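Local coordinates for RegF protein (Neisseria gonorrhoeae, PDB 4HOJ) that binds glutathione and calcium ions and, as a glutathione transferase homologue of the stringent starvation protein A type, probably acts in the bacterial stress response, at residues 11-15 with 107-111. Residues are numbered along the deposited sequence; the frame is centred on the assembly and turned at random.
With GSH (glutathione), chain C.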
ATOM      1  N   THR A  11       1.045  23.171   1.692  1.00  8.87           N
ATOM      2  CA  THR A  11      -0.147  22.941   0.832  1.00  9.08           C
ATOM      3  C   THR A  11      -0.252  21.500   0.402  1.00  7.55           C
ATOM      4  O   THR A  11      -1.059  21.197  -0.472  1.00  9.31           O
ATOM      5  CB  THR A  11      -0.241  23.880  -0.403  1.00  9.03           C
ATOM      6  OG1 THR A  11       0.903  23.662  -1.230  1.00 11.31           O
ATOM      7  CG2 THR A  11      -0.299  25.353   0.035  1.00 11.54           C
ATOM      8  N   CYS A  12       0.505  20.597   1.014  1.00  8.04           N
ATOM      9  CA  CYS A  12       0.570  19.231   0.525  1.00  7.37           C
ATOM     10  C   CYS A  12      -0.578  18.393   1.105  1.00  6.71           C
ATOM     11  O   CYS A  12      -0.635  18.237   2.337  1.00  7.39           O
ATOM     12  CB  CYS A  12       1.923  18.637   0.952  1.00  6.95           C
ATOM     13  SG  CYS A  12       2.091  16.879   0.620  1.00 10.13           S
ATOM     14  N   PRO A  13      -1.419  17.809   0.243  1.00  7.13           N
ATOM     15  CA  PRO A  13      -2.540  17.022   0.802  1.00  6.56           C
ATOM     16  C   PRO A  13      -2.065  15.782   1.548  1.00  6.89           C
ATOM     17  O   PRO A  13      -2.778  15.297   2.434  1.00  8.03           O
ATOM     18  CB  PRO A  13      -3.418  16.684  -0.439  1.00  7.53           C
ATOM     19  CG  PRO A  13      -2.428  16.805  -1.646  1.00  8.19           C
ATOM     20  CD  PRO A  13      -1.463  17.949  -1.227  1.00  8.04           C
ATOM     21  N   PHE A  14      -0.915  15.223   1.175  1.00  6.99           N
ATOM     22  CA  PHE A  14      -0.417  14.014   1.826  1.00  7.44           C
ATOM     23  C   PHE A  14       0.121  14.332   3.173  1.00  7.02           C
ATOM     24  O   PHE A  14      -0.156  13.615   4.145  1.00  8.49           O
ATOM     25  CB  PHE A  14       0.618  13.319   0.920  1.00  8.17           C
ATOM     26  CG  PHE A  14       0.046  12.961  -0.425  1.00  7.30           C
ATOM     27  CD1 PHE A  14      -0.815  11.888  -0.534  1.00  7.71           C
ATOM     28  CD2 PHE A  14       0.295  13.724  -1.523  1.00  7.79           C
ATOM     29  CE1 PHE A  14      -1.361  11.541  -1.744  1.00 10.72           C
ATOM     30  CE2 PHE A  14      -0.294  13.427  -2.762  1.00  8.95           C
ATOM     31  CZ  PHE A  14      -1.133  12.322  -2.866  1.00  9.47           C
ATOM     32  N   SER A  15       0.782  15.491   3.316  1.00  7.33           N
ATOM     33  CA  SER A  15       1.190  15.994   4.643  1.00  8.62           C
ATOM     34  C   SER A  15      -0.029  16.338   5.525  1.00  7.87           C
ATOM     35  O   SER A  15      -0.008  16.134   6.742  1.00  9.50           O
ATOM     36  CB  SER A  15       2.058  17.289   4.485  1.00 11.54           C
ATOM     37  OG  SER A  15       3.282  16.984   3.766  1.00 13.15           O
ATOM     38  N   VAL A 107      -4.628  13.204  -7.930  1.00 12.00           N
ATOM     39  CA  VAL A 107      -4.189  14.309  -7.057  1.00 12.32           C
ATOM     40  C   VAL A 107      -2.711  14.603  -7.315  1.00 13.04           C
ATOM     41  O   VAL A 107      -2.329  15.761  -7.414  1.00 13.84           O
ATOM     42  CB  VAL A 107      -4.434  13.929  -5.588  1.00 11.85           C
ATOM     43  CG1 VAL A 107      -3.703  14.944  -4.627  1.00 12.61           C
ATOM     44  CG2 VAL A 107      -5.933  13.867  -5.345  1.00 11.56           C
ATOM     45  N   GLN A 108      -1.876  13.568  -7.455  1.00 13.02           N
ATOM     46  CA  GLN A 108      -0.465  13.862  -7.733  1.00 14.11           C
ATOM     47  C   GLN A 108      -0.238  14.618  -9.025  1.00 14.94           C
ATOM     48  O   GLN A 108       0.699  15.428  -9.118  1.00 16.08           O
ATOM     49  CB  GLN A 108       0.368  12.559  -7.729  1.00 14.51           C
ATOM     50  CG  GLN A 108       0.423  11.936  -6.305  1.00 15.82           C
ATOM     51  CD  GLN A 108       1.197  10.626  -6.247  1.00 20.26           C
ATOM     52  OE1 GLN A 108       2.392  10.597  -6.559  1.00 27.97           O
ATOM     53  NE2 GLN A 108       0.511   9.539  -5.931  1.00 33.57           N
ATOM     54  N   VAL A 109      -1.060  14.316 -10.039  1.00 14.66           N
ATOM     55  CA  VAL A 109      -0.977  15.054 -11.308  1.00 15.62           C
ATOM     56  C   VAL A 109      -1.348  16.539 -11.119  1.00 15.97           C
ATOM     57  O   VAL A 109      -0.662  17.421 -11.599  1.00 17.32           O
ATOM     58  CB  VAL A 109      -1.873  14.423 -12.405  1.00 15.59           C
ATOM     59  CG1 VAL A 109      -1.807  15.264 -13.695  1.00 18.50           C
ATOM     60  CG2 VAL A 109      -1.455  12.978 -12.723  1.00 17.10           C
ATOM     61  N   LEU A 110      -2.410  16.813 -10.356  1.00 15.26           N
ATOM     62  CA  LEU A 110      -2.832  18.182 -10.094  1.00 15.82           C
ATOM     63  C   LEU A 110      -1.790  18.889  -9.273  1.00 16.74           C
ATOM     64  O   LEU A 110      -1.685  20.109  -9.358  1.00 18.53           O
ATOM     65  CB  LEU A 110      -4.163  18.176  -9.334  1.00 15.17           C
ATOM     66  CG  LEU A 110      -5.341  17.653 -10.159  1.00 16.30           C
ATOM     67  CD1 LEU A 110      -6.637  17.907  -9.447  1.00 18.18           C
ATOM     68  CD2 LEU A 110      -5.363  18.363 -11.512  1.00 25.00           C
ATOM     69  N   GLU A 111      -1.037  18.164  -8.447  1.00 16.27           N
ATOM     70  CA  GLU A 111       0.006  18.777  -7.622  1.00 17.36           C
ATOM     71  C   GLU A 111       1.343  18.984  -8.321  1.00 19.83           C
ATOM     72  O   GLU A 111       2.218  19.685  -7.802  1.00 24.24           O
ATOM     73  CB  GLU A 111       0.254  17.927  -6.354  1.00 16.90           C
ATOM     74  CG  GLU A 111      -0.904  17.945  -5.287  1.00 16.12           C
ATOM     75  CD  GLU A 111      -1.049  19.317  -4.644  1.00 17.31           C
ATOM     76  OE1 GLU A 111      -0.057  19.980  -4.386  1.00 19.84           O
ATOM     77  OE2 GLU A 111      -2.200  19.686  -4.424  1.00 17.00           O
TER
HETATM   78  N1  GSH C 302       2.789   8.777  -2.014  1.00  8.53           N
HETATM   79  CA1 GSH C 302       3.221   9.981  -1.246  1.00  7.63           C
HETATM   80  C1  GSH C 302       2.582   9.989   0.094  1.00  8.54           C
HETATM   81  O11 GSH C 302       3.186  10.488   1.076  1.00  7.72           O
HETATM   82  O12 GSH C 302       1.432   9.519   0.182  1.00  8.37           O
HETATM   83  CB1 GSH C 302       2.992  11.268  -2.050  1.00  7.95           C
HETATM   84  CG1 GSH C 302       3.650  12.501  -1.420  1.00  8.15           C
HETATM   85  CD1 GSH C 302       3.695  13.641  -2.420  1.00  8.69           C
HETATM   86  OE1 GSH C 302       3.233  13.581  -3.537  1.00 10.33           O
HETATM   87  N2  GSH C 302       4.273  14.782  -1.885  1.00  9.21           N
HETATM   88  CA2 GSH C 302       4.421  15.952  -2.750  1.00  8.37           C
HETATM   89  C2  GSH C 302       5.903  16.213  -2.855  1.00  9.32           C
HETATM   90  O2  GSH C 302       6.736  16.130  -1.967  1.00  9.35           O
HETATM   91  CB2 GSH C 302       3.807  17.207  -2.228  1.00  8.66           C
HETATM   92  SG2 GSH C 302       2.074  17.077  -1.893  1.00 15.37           S
HETATM   93  N3  GSH C 302       6.298  16.733  -4.157  1.00 13.15           N
HETATM   94  CA3 GSH C 302       7.686  17.043  -4.448  1.00 15.15           C
HETATM   95  C3  GSH C 302       8.121  16.137  -5.558  1.00 22.53           C
HETATM   96  O31 GSH C 302       7.455  15.149  -6.021  1.00 21.09           O
HETATM   97  O32 GSH C 302       9.254  16.390  -6.029  1.00 25.27           O
HETATM   98  O   HOH W   1      -2.916  21.525  -2.566  1.00 10.32           O
HETATM   99  O   HOH W   2       0.263  22.394  -3.535  1.00 16.90           O
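Thr11 meets the helix 104-111 through water. One water donates to Thr11 O (2.8 Å) and to Glu111 OE2 (2.7 Å); a second lies 2.7 Å from Thr11 OG1 and donates to Glu111 OE1 (2.6 Å). Glu111 OE2 is also hydrogen-bonded to Tyr166 OH, and Thr11 O to Arg162 NH2, so both ends of the first bridge have a further partner. Cys12, the residue known to bind glutathione covalently, is the N-cap of helix 13-25: its SG accepts from Ser15 N at 3.3 Å, a distance made less sure by the model placing Cys12 SG only 2.5 Å from glutathione SG2. Pro13 points toward the partner helix and covers two residues one turn apart, with CG 3.7 Å from Val107 CG1 and CD 3.7 Å from Glu111 CD. Phe14 starts sideways, yet its CZ comes within 3.8 Å of Gln108 CG and 4.1 Å of Val107 CG1, both oblique to its ring, while glutathione CB1 lies over one face. The thioredoxin-like N-terminal and helical C-terminal domains of the GST fold thus meet beside the glutathione site. Without direct hydrogen bonds between the segments, their fit rests on apolar packing against Val107, van der Waals contacts to Gln108 and Glu111, and two bridging waters; Phe14 serves both interface and pocket.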